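Local coordinates for CRISPR system Cmr subunit Cmr1-1 (Pyrococcus furiosus, PDB 4W8Z), which helps cap the type III-B Cmr ribonucleoprotein complex of the CRISPR immune system as an RNA-binding subunit of the RAMP superfamily, at residues Y103-I108 / F157-T163; R255-Y259 / W319-N324; S282-F286 / R298-Q304. All coordinates share one frame. Residues are numbered along the deposited sequence.

Contact 1: Y103-I108 / F157-T163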
loop_
_atom_site.group_PDB
_atom_site.type_symbol
_atom_site.label_atom_id
_atom_site.label_comp_id
_atom_site.label_asym_id
_atom_site.label_seq_id
_atom_site.Cartn_x
_atom_site.Cartn_y
_atom_site.Cartn_z
ATOM N N TYR A 103 -17.701 6.289 -2.129
ATOM C CA TYR A 103 -16.995 6.569 -3.371
ATOM C C TYR A 103 -15.649 5.851 -3.435
ATOM O O TYR A 103 -15.337 5.224 -4.442
ATOM C CB TYR A 103 -16.817 8.075 -3.557
ATOM C CG TYR A 103 -18.109 8.778 -3.906
ATOM C CD1 TYR A 103 -18.605 8.757 -5.204
ATOM C CD2 TYR A 103 -18.839 9.453 -2.934
ATOM C CE1 TYR A 103 -19.788 9.395 -5.529
ATOM C CE2 TYR A 103 -20.026 10.094 -3.248
ATOM C CZ TYR A 103 -20.496 10.062 -4.547
ATOM O OH TYR A 103 -21.676 10.702 -4.860
ATOM N N ILE A 104 -14.859 5.920 -2.371
ATOM C CA ILE A 104 -13.571 5.238 -2.382
ATOM C C ILE A 104 -13.758 3.721 -2.433
ATOM O O ILE A 104 -12.940 3.020 -3.024
ATOM C CB ILE A 104 -12.687 5.613 -1.164
ATOM C CG1 ILE A 104 -13.382 5.298 0.159
ATOM C CG2 ILE A 104 -12.290 7.083 -1.211
ATOM C CD1 ILE A 104 -12.498 5.544 1.367
ATOM N N TRP A 105 -14.832 3.218 -1.829
ATOM C CA TRP A 105 -15.094 1.777 -1.816
ATOM C C TRP A 105 -16.305 1.401 -2.660
ATOM O O TRP A 105 -16.933 0.370 -2.418
ATOM C CB TRP A 105 -15.302 1.275 -0.389
ATOM C CG TRP A 105 -14.096 1.412 0.484
ATOM C CD1 TRP A 105 -12.867 1.875 0.117
ATOM C CD2 TRP A 105 -14.002 1.085 1.875
ATOM N NE1 TRP A 105 -12.016 1.857 1.192
ATOM C CE2 TRP A 105 -12.689 1.380 2.284
ATOM C CE3 TRP A 105 -14.902 0.577 2.814
ATOM C CZ2 TRP A 105 -12.252 1.176 3.593
ATOM C CZ3 TRP A 105 -14.464 0.380 4.115
ATOM C CH2 TRP A 105 -13.153 0.677 4.490
ATOM N N PHE A 106 -16.625 2.245 -3.639
ATOM C CA PHE A 106 -17.729 2.008 -4.563
ATOM C C PHE A 106 -17.775 0.570 -5.076
ATOM O O PHE A 106 -18.818 -0.077 -5.031
ATOM C CB PHE A 106 -17.630 2.980 -5.744
ATOM C CG PHE A 106 -18.639 2.731 -6.828
ATOM C CD1 PHE A 106 -18.350 1.880 -7.882
ATOM C CD2 PHE A 106 -19.870 3.364 -6.806
ATOM C CE1 PHE A 106 -19.276 1.649 -8.883
ATOM C CE2 PHE A 106 -20.801 3.140 -7.806
ATOM C CZ PHE A 106 -20.501 2.281 -8.845
ATOM N N SER A 107 -16.637 0.080 -5.558
ATOM C CA SER A 107 -16.548 -1.250 -6.155
ATOM C C SER A 107 -16.949 -2.358 -5.183
ATOM O O SER A 107 -17.523 -3.365 -5.588
ATOM C CB SER A 107 -15.128 -1.505 -6.676
ATOM O OG SER A 107 -14.903 -0.852 -7.915
ATOM N N ILE A 108 -16.647 -2.170 -3.904
ATOM C CA ILE A 108 -16.987 -3.154 -2.887
ATOM C C ILE A 108 -18.494 -3.143 -2.674
ATOM O O ILE A 108 -19.133 -4.192 -2.562
ATOM C CB ILE A 108 -16.257 -2.867 -1.559
ATOM C CG1 ILE A 108 -14.742 -2.847 -1.779
ATOM C CG2 ILE A 108 -16.633 -3.899 -0.507
ATOM C CD1 ILE A 108 -13.963 -2.393 -0.571
ATOM N N PHE A 157 -8.522 -6.450 -1.782
ATOM C CA PHE A 157 -9.201 -5.629 -2.775
ATOM C C PHE A 157 -9.317 -4.184 -2.285
ATOM O O PHE A 157 -9.728 -3.941 -1.148
ATOM C CB PHE A 157 -10.583 -6.211 -3.087
ATOM C CG PHE A 157 -11.296 -5.524 -4.217
ATOM C CD1 PHE A 157 -10.630 -5.225 -5.394
ATOM C CD2 PHE A 157 -12.644 -5.199 -4.115
ATOM C CE1 PHE A 157 -11.287 -4.599 -6.445
ATOM C CE2 PHE A 157 -13.306 -4.569 -5.161
ATOM C CZ PHE A 157 -12.623 -4.270 -6.328
ATOM N N ARG A 158 -8.937 -3.245 -3.152
ATOM C CA ARG A 158 -9.019 -1.803 -2.883
ATOM C C ARG A 158 -8.072 -1.324 -1.778
ATOM O O ARG A 158 -8.296 -0.277 -1.171
ATOM C CB ARG A 158 -10.462 -1.407 -2.542
ATOM C CG ARG A 158 -11.368 -1.314 -3.748
ATOM C CD ARG A 158 -10.958 -0.147 -4.638
ATOM N NE ARG A 158 -11.647 -0.189 -5.919
ATOM C CZ ARG A 158 -11.138 -0.723 -7.026
ATOM N NH1 ARG A 158 -9.921 -1.248 -7.010
ATOM N NH2 ARG A 158 -11.845 -0.728 -8.150
ATOM N N SER A 159 -6.997 -2.069 -1.547
ATOM C CA SER A 159 -6.045 -1.735 -0.486
ATOM C C SER A 159 -5.222 -0.470 -0.775
ATOM O O SER A 159 -4.621 0.101 0.135
ATOM C CB SER A 159 -5.115 -2.922 -0.224
ATOM O OG SER A 159 -4.959 -3.706 -1.395
ATOM N N ARG A 160 -5.201 -0.026 -2.030
ATOM C CA ARG A 160 -4.591 1.259 -2.368
ATOM C C ARG A 160 -5.536 2.408 -2.041
ATOM O O ARG A 160 -5.158 3.581 -2.111
ATOM C CB ARG A 160 -4.202 1.309 -3.845
ATOM C CG ARG A 160 -3.027 0.413 -4.199
ATOM C CD ARG A 160 -2.793 0.389 -5.696
ATOM N NE ARG A 160 -3.962 -0.121 -6.399
ATOM C CZ ARG A 160 -4.129 -0.075 -7.716
ATOM N NH1 ARG A 160 -3.202 0.470 -8.496
ATOM N NH2 ARG A 160 -5.232 -0.571 -8.255
ATOM N N ARG A 161 -6.766 2.065 -1.675
ATOM C CA ARG A 161 -7.767 3.068 -1.344
ATOM C C ARG A 161 -8.339 2.887 0.058
ATOM O O ARG A 161 -9.534 3.090 0.274
ATOM C CB ARG A 161 -8.914 3.042 -2.353
ATOM C CG ARG A 161 -8.553 3.447 -3.765
ATOM C CD ARG A 161 -9.830 3.716 -4.534
ATOM N NE ARG A 161 -9.620 3.868 -5.969
ATOM C CZ ARG A 161 -10.571 4.254 -6.816
ATOM N NH1 ARG A 161 -11.790 4.533 -6.363
ATOM N NH2 ARG A 161 -10.302 4.365 -8.112
ATOM N N GLY A 162 -7.500 2.487 1.005
ATOM C CA GLY A 162 -7.906 2.506 2.397
ATOM C C GLY A 162 -8.307 1.194 3.042
ATOM O O GLY A 162 -8.475 1.146 4.253
ATOM N N THR A 163 -8.466 0.130 2.266
ATOM C CA THR A 163 -8.790 -1.156 2.871
ATOM C C THR A 163 -7.525 -1.927 3.235
ATOM O O THR A 163 -6.464 -1.715 2.651
ATOM C CB THR A 163 -9.657 -2.035 1.944
ATOM O OG1 THR A 163 -8.844 -2.593 0.908
ATOM C CG2 THR A 163 -10.788 -1.231 1.332
#
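Two type I beta turns face each other here, Tyr103–Phe106 and Arg158–Arg161, with backbones nearest at Ile104 and Arg161 (CA to CA 6.3 Å). The second lies in a ferredoxin-like βαββαβ unit, in the loop joining helix 136-152 to strand 166-172, where RAMP proteins carry their glycine-rich loop. Trp105, at the N-cap position of helix 106-113, reaches across: its NE1 donates to Arg161 O (2.9 Å), while Thr163 CG2 sits over the indole in a CH-pi contact, 3.6 Å from the centroid of the five-membered ring. Gly162 follows with phi 102°; a CB there would jam against the preceding carbonyl O, reason enough for glycine. Three residues on from Trp105, Ile108 CG1 packs on Phe157 CD2 at 3.9 Å. Arg161 directs its guanidinium past Ile104 O and hydrogen-bonds through NH2 to Val317 O. Arg158 is tied mainly by salt bridges to Glu32 and Asp318, yet its NH2 also donates to Ser107 OG at 3.1 Å.

Contact 2: R255-Y259 / W319-N324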
loop_
_atom_site.group_PDB
_atom_site.type_symbol
_atom_site.label_atom_id
_atom_site.label_comp_id
_atom_site.label_asym_id
_atom_site.label_seq_id
_atom_site.Cartn_x
_atom_site.Cartn_y
_atom_site.Cartn_z
ATOM N N ARG A 255 -12.430 15.338 -12.219
ATOM C CA ARG A 255 -11.797 14.400 -13.132
ATOM C C ARG A 255 -12.726 14.066 -14.294
ATOM O O ARG A 255 -12.320 14.098 -15.455
ATOM C CB ARG A 255 -11.400 13.130 -12.382
ATOM C CG ARG A 255 -10.529 12.191 -13.169
ATOM C CD ARG A 255 -10.147 10.998 -12.323
ATOM N NE ARG A 255 -8.715 10.741 -12.386
ATOM C CZ ARG A 255 -8.108 9.770 -11.721
ATOM N NH1 ARG A 255 -8.813 8.961 -10.941
ATOM N NH2 ARG A 255 -6.798 9.609 -11.837
ATOM N N ILE A 256 -13.978 13.755 -13.964
ATOM C CA ILE A 256 -15.008 13.467 -14.957
ATOM C C ILE A 256 -15.177 14.630 -15.936
ATOM O O ILE A 256 -15.165 14.434 -17.150
ATOM C CB ILE A 256 -16.363 13.164 -14.281
ATOM C CG1 ILE A 256 -16.264 11.891 -13.440
ATOM C CG2 ILE A 256 -17.458 13.020 -15.317
ATOM C CD1 ILE A 256 -17.435 11.684 -12.511
ATOM N N LYS A 257 -15.325 15.839 -15.404
ATOM C CA LYS A 257 -15.480 17.020 -16.240
ATOM C C LYS A 257 -14.254 17.236 -17.124
ATOM O O LYS A 257 -14.375 17.588 -18.297
ATOM C CB LYS A 257 -15.734 18.262 -15.380
ATOM C CG LYS A 257 -17.140 18.359 -14.806
ATOM C CD LYS A 257 -17.726 19.736 -15.068
ATOM C CE LYS A 257 -17.156 20.785 -14.125
ATOM N NZ LYS A 257 -18.026 20.962 -12.924
ATOM N N LYS A 258 -13.076 17.005 -16.554
ATOM C CA LYS A 258 -11.821 17.237 -17.259
ATOM C C LYS A 258 -11.679 16.327 -18.473
ATOM O O LYS A 258 -11.299 16.772 -19.557
ATOM C CB LYS A 258 -10.631 17.039 -16.316
ATOM C CG LYS A 258 -9.280 17.309 -16.956
ATOM C CD LYS A 258 -8.189 17.481 -15.915
ATOM C CE LYS A 258 -7.419 16.201 -15.673
ATOM N NZ LYS A 258 -6.240 16.444 -14.786
ATOM N N TYR A 259 -11.997 15.052 -18.295
ATOM C CA TYR A 259 -11.763 14.088 -19.357
ATOM C C TYR A 259 -12.898 14.040 -20.360
ATOM O O TYR A 259 -12.721 13.538 -21.469
ATOM C CB TYR A 259 -11.494 12.710 -18.760
ATOM C CG TYR A 259 -10.044 12.568 -18.391
ATOM C CD1 TYR A 259 -9.092 12.330 -19.368
ATOM C CD2 TYR A 259 -9.619 12.715 -17.080
ATOM C CE1 TYR A 259 -7.763 12.221 -19.054
ATOM C CE2 TYR A 259 -8.284 12.606 -16.751
ATOM C CZ TYR A 259 -7.362 12.360 -17.746
ATOM O OH TYR A 259 -6.029 12.249 -17.443
ATOM N N TRP A 319 -10.421 4.245 -12.295
ATOM C CA TRP A 319 -9.121 4.805 -12.648
ATOM C C TRP A 319 -8.269 5.006 -11.396
ATOM O O TRP A 319 -8.778 5.415 -10.354
ATOM C CB TRP A 319 -9.291 6.128 -13.400
ATOM C CG TRP A 319 -9.791 5.962 -14.812
ATOM C CD1 TRP A 319 -10.334 4.834 -15.367
ATOM C CD2 TRP A 319 -9.784 6.951 -15.850
ATOM N NE1 TRP A 319 -10.673 5.065 -16.677
ATOM C CE2 TRP A 319 -10.341 6.355 -17.001
ATOM C CE3 TRP A 319 -9.366 8.286 -15.918
ATOM C CZ2 TRP A 319 -10.481 7.045 -18.205
ATOM C CZ3 TRP A 319 -9.500 8.965 -17.116
ATOM C CH2 TRP A 319 -10.057 8.346 -18.240
ATOM N N ASN A 320 -6.979 4.701 -11.496
ATOM C CA ASN A 320 -6.047 4.918 -10.393
ATOM C C ASN A 320 -6.075 6.344 -9.859
ATOM O O ASN A 320 -6.259 7.299 -10.616
ATOM C CB ASN A 320 -4.618 4.586 -10.822
ATOM C CG ASN A 320 -4.396 3.108 -11.019
ATOM O OD1 ASN A 320 -5.160 2.282 -10.523
ATOM N ND2 ASN A 320 -3.332 2.760 -11.733
ATOM N N VAL A 321 -5.878 6.483 -8.551
ATOM C CA VAL A 321 -5.727 7.796 -7.938
ATOM C C VAL A 321 -4.271 8.247 -8.056
ATOM O O VAL A 321 -3.360 7.525 -7.655
ATOM C CB VAL A 321 -6.160 7.782 -6.462
ATOM C CG1 VAL A 321 -5.895 9.127 -5.815
ATOM C CG2 VAL A 321 -7.634 7.414 -6.352
ATOM N N LEU A 322 -4.052 9.432 -8.619
ATOM C CA LEU A 322 -2.697 9.907 -8.881
ATOM C C LEU A 322 -2.278 10.996 -7.911
ATOM O O LEU A 322 -3.062 11.427 -7.067
ATOM C CB LEU A 322 -2.576 10.422 -10.313
ATOM C CG LEU A 322 -2.942 9.439 -11.426
ATOM C CD1 LEU A 322 -2.637 10.071 -12.771
ATOM C CD2 LEU A 322 -2.199 8.111 -11.254
ATOM N N SER A 323 -1.039 11.451 -8.045
ATOM C CA SER A 323 -0.441 12.336 -7.056
ATOM C C SER A 323 -1.070 13.724 -7.014
ATOM O O SER A 323 -0.889 14.453 -6.045
ATOM C CB SER A 323 1.051 12.467 -7.317
ATOM O OG SER A 323 1.267 13.077 -8.575
ATOM N N ASN A 324 -1.812 14.098 -8.049
ATOM C CA ASN A 324 -2.478 15.399 -8.037
ATOM C C ASN A 324 -3.698 15.408 -7.112
ATOM O O ASN A 324 -4.403 16.413 -7.004
ATOM C CB ASN A 324 -2.881 15.813 -9.452
ATOM C CG ASN A 324 -3.795 14.811 -10.120
ATOM O OD1 ASN A 324 -3.850 13.647 -9.741
ATOM N ND2 ASN A 324 -4.510 15.262 -11.134
#
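Arg255 does most of the work. Its fully extended first two torsions carry the guanidinium from helix 237-264 to the backbone of 319-324, where NH2 donates to Asn320 O (2.7 Å) and NH1 makes a weak second bond to the same oxygen (3.1 Å). NH2 also forms a salt bridge with Glu310, so the positive charge is balanced from outside the two segments. Glu310 serves the next turn as well, accepting from Tyr259 OH. Trp319 CB covers one face of the guanidinium, and the Trp319 edge meets the Tyr259 face in a T-shaped pair, centroids 5.1 Å apart and planes at 81°. The indole NE1 is satisfied by Lys314 O. Farther along, Tyr251, one helical turn before Arg255, hydrogen-bonds through its hydroxyl to both Leu322 N and Asn324 OD1. A backbone carbonyl held by a helix-borne arginine thus joins the long helix to the irregular connection after strand 294-302, within a C-terminal domain whose topology is consistent with the ferredoxin-like fold of RAMP proteins.

Contact 3: S282-F286 / R298-Q304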
loop_
_atom_site.group_PDB
_atom_site.type_symbol
_atom_site.label_atom_id
_atom_site.label_comp_id
_atom_site.label_asym_id
_atom_site.label_seq_id
_atom_site.Cartn_x
_atom_site.Cartn_y
_atom_site.Cartn_z
ATOM N N SER A 282 2.071 10.549 -10.719
ATOM C CA SER A 282 2.524 9.265 -10.207
ATOM C C SER A 282 1.456 8.575 -9.367
ATOM O O SER A 282 0.542 9.234 -8.869
ATOM C CB SER A 282 3.794 9.479 -9.389
ATOM O OG SER A 282 4.692 10.325 -10.089
ATOM N N PRO A 283 1.559 7.242 -9.217
ATOM C CA PRO A 283 0.610 6.506 -8.372
ATOM C C PRO A 283 0.534 7.050 -6.944
ATOM O O PRO A 283 1.553 7.433 -6.364
ATOM C CB PRO A 283 1.171 5.082 -8.368
ATOM C CG PRO A 283 1.944 4.984 -9.632
ATOM C CD PRO A 283 2.531 6.341 -9.862
ATOM N N LEU A 284 -0.672 7.083 -6.390
ATOM C CA LEU A 284 -0.868 7.466 -4.998
ATOM C C LEU A 284 -1.707 6.410 -4.281
ATOM O O LEU A 284 -2.780 6.035 -4.746
ATOM C CB LEU A 284 -1.532 8.845 -4.909
ATOM C CG LEU A 284 -1.676 9.506 -3.535
ATOM C CD1 LEU A 284 -1.725 11.016 -3.692
ATOM C CD2 LEU A 284 -2.921 9.019 -2.814
ATOM N N TRP A 285 -1.203 5.923 -3.152
ATOM C CA TRP A 285 -1.958 4.986 -2.327
ATOM C C TRP A 285 -2.337 5.683 -1.042
ATOM O O TRP A 285 -1.620 6.569 -0.588
ATOM C CB TRP A 285 -1.149 3.730 -2.003
ATOM C CG TRP A 285 -0.627 2.971 -3.178
ATOM C CD1 TRP A 285 -0.819 3.254 -4.500
ATOM C CD2 TRP A 285 0.184 1.793 -3.133
ATOM N NE1 TRP A 285 -0.173 2.322 -5.278
ATOM C CE2 TRP A 285 0.450 1.416 -4.461
ATOM C CE3 TRP A 285 0.719 1.028 -2.096
ATOM C CZ2 TRP A 285 1.224 0.305 -4.779
ATOM C CZ3 TRP A 285 1.484 -0.079 -2.413
ATOM C CH2 TRP A 285 1.727 -0.431 -3.744
ATOM N N PHE A 286 -3.454 5.294 -0.444
ATOM C CA PHE A 286 -3.737 5.776 0.897
ATOM C C PHE A 286 -4.345 4.696 1.777
ATOM O O PHE A 286 -4.851 3.680 1.290
ATOM C CB PHE A 286 -4.637 7.021 0.866
ATOM C CG PHE A 286 -5.967 6.817 0.194
ATOM C CD1 PHE A 286 -7.068 6.370 0.912
ATOM C CD2 PHE A 286 -6.129 7.120 -1.147
ATOM C CE1 PHE A 286 -8.295 6.205 0.295
ATOM C CE2 PHE A 286 -7.354 6.958 -1.769
ATOM C CZ PHE A 286 -8.439 6.498 -1.048
ATOM N N ARG A 298 -2.731 7.922 5.908
ATOM C CA ARG A 298 -1.400 7.714 5.351
ATOM C C ARG A 298 -1.426 7.770 3.832
ATOM O O ARG A 298 -2.230 7.094 3.197
ATOM C CB ARG A 298 -0.822 6.377 5.810
ATOM C CG ARG A 298 0.567 6.088 5.273
ATOM C CD ARG A 298 1.089 4.762 5.786
ATOM N NE ARG A 298 0.240 3.650 5.363
ATOM C CZ ARG A 298 -0.090 2.624 6.140
ATOM N NH1 ARG A 298 0.364 2.561 7.385
ATOM N NH2 ARG A 298 -0.870 1.661 5.669
ATOM N N ILE A 299 -0.542 8.576 3.252
ATOM C CA ILE A 299 -0.448 8.703 1.803
ATOM C C ILE A 299 0.960 8.376 1.328
ATOM O O ILE A 299 1.937 8.870 1.890
ATOM C CB ILE A 299 -0.818 10.123 1.339
ATOM C CG1 ILE A 299 -2.258 10.447 1.723
ATOM C CG2 ILE A 299 -0.633 10.270 -0.160
ATOM C CD1 ILE A 299 -2.391 11.740 2.473
ATOM N N ILE A 300 1.078 7.538 0.305
ATOM C CA ILE A 300 2.383 7.303 -0.294
ATOM C C ILE A 300 2.331 7.543 -1.808
ATOM O O ILE A 300 1.386 7.138 -2.484
ATOM C CB ILE A 300 2.910 5.875 0.023
ATOM C CG1 ILE A 300 4.302 5.667 -0.588
ATOM C CG2 ILE A 300 1.939 4.812 -0.455
ATOM C CD1 ILE A 300 5.073 4.514 0.015
ATOM N N LYS A 301 3.345 8.238 -2.322
ATOM C CA LYS A 301 3.443 8.556 -3.748
ATOM C C LYS A 301 4.719 7.974 -4.365
ATOM O O LYS A 301 5.816 8.248 -3.888
ATOM C CB LYS A 301 3.400 10.072 -3.952
ATOM C CG LYS A 301 2.012 10.671 -3.799
ATOM C CD LYS A 301 2.041 12.189 -3.715
ATOM C CE LYS A 301 2.502 12.648 -2.346
ATOM N NZ LYS A 301 2.326 14.117 -2.152
ATOM N N PHE A 302 4.573 7.174 -5.422
ATOM C CA PHE A 302 5.716 6.483 -6.030
ATOM C C PHE A 302 6.215 7.140 -7.316
ATOM O O PHE A 302 5.487 7.199 -8.303
ATOM C CB PHE A 302 5.357 5.029 -6.341
ATOM C CG PHE A 302 5.053 4.203 -5.133
ATOM C CD1 PHE A 302 6.076 3.713 -4.341
ATOM C CD2 PHE A 302 3.743 3.898 -4.798
ATOM C CE1 PHE A 302 5.802 2.947 -3.229
ATOM C CE2 PHE A 302 3.460 3.129 -3.689
ATOM C CZ PHE A 302 4.490 2.651 -2.902
ATOM N N PHE A 303 7.465 7.593 -7.324
ATOM C CA PHE A 303 8.022 8.235 -8.512
ATOM C C PHE A 303 9.013 7.319 -9.223
ATOM O O PHE A 303 9.999 6.896 -8.625
ATOM C CB PHE A 303 8.701 9.559 -8.141
ATOM C CG PHE A 303 7.817 10.502 -7.360
ATOM C CD1 PHE A 303 6.724 11.104 -7.962
ATOM C CD2 PHE A 303 8.086 10.791 -6.030
ATOM C CE1 PHE A 303 5.911 11.968 -7.254
ATOM C CE2 PHE A 303 7.277 11.658 -5.317
ATOM C CZ PHE A 303 6.189 12.246 -5.931
ATOM N N GLN A 304 8.745 7.002 -10.489
ATOM C CA GLN A 304 9.672 6.198 -11.287
ATOM C C GLN A 304 9.704 6.640 -12.753
ATOM O O GLN A 304 9.075 7.630 -13.121
ATOM C CB GLN A 304 9.316 4.711 -11.199
ATOM C CG GLN A 304 8.114 4.292 -12.030
ATOM C CD GLN A 304 6.891 4.022 -11.185
ATOM O OE1 GLN A 304 6.275 4.945 -10.653
ATOM N NE2 GLN A 304 6.529 2.750 -11.058
#
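Three backbone hydrogen bonds hold these strands together. Trp285 and Ile300 form the antiparallel hydrogen-bonded pair, with Trp285 N donating to Ile300 O (2.9 Å) and Ile300 N returning to Trp285 O (3.0 Å); two residues farther along, Phe302 N donates to Pro283 O (3.2 Å). Proline has no NH to answer with, so the ladder loses its reciprocal bond there, and Phe302 O instead lies 3.0 Å from Ser282 CB. Leu284 with Lys301 lies between these bonds and Phe286 with Ile299 beyond Trp285/Ile300; both are non-hydrogen-bonded pairs, where CA-H...O contacts add to the ladder, such as Leu284 CA to Ile300 O at 3.4 Å. The charge of Lys301 is met by Asp326 and Glu229.

The side chains divide between two faces. On one, Leu284 CG packs against Ile299 CG2 at 3.6 Å, beside Phe286, whose ring stacks on Phe244 of helix 237-264. On the other, Trp285 CB touches Ile300 CG2 (3.6 Å), and the edge of Phe302 points at the Trp285 face, with Trp285 CE2 and Phe302 CE2 3.5 Å apart and the planes at 64°. This second face turns to helix 38-54 of the N-terminal half: Trp44 meets the Trp285 ring, and Trp45 lies against Ile300 and Phe302.

The hairpin of strands 284-291 and 294-302 therefore combines a polar backbone ladder with two largely apolar surfaces. Such chemistry suits a strand pair packed from both sides, against its own domain's long helix and against the other domain.

In the fold
Contact 1 belongs to the RAMP unit in the first half of the chain, contacts 2 and 3 to the C-terminal one, and the 157-163 loop brings them together. Arg160 O lies 2.9 Å from Phe286 N, a probable hydrogen bond that joins contacts 1 and 3; Arg161 NH2 comes within 2.9 Å of Trp319 O in contact 2. Contacts 2 and 3 meet where Val321 O approaches Leu284 N at 3.0 Å, also probably hydrogen-bonded. The three centres stand about 14 to 16 Å apart, and each pair of contacts touches directly. The structure is the apo form, so no RNA is present to relate them to.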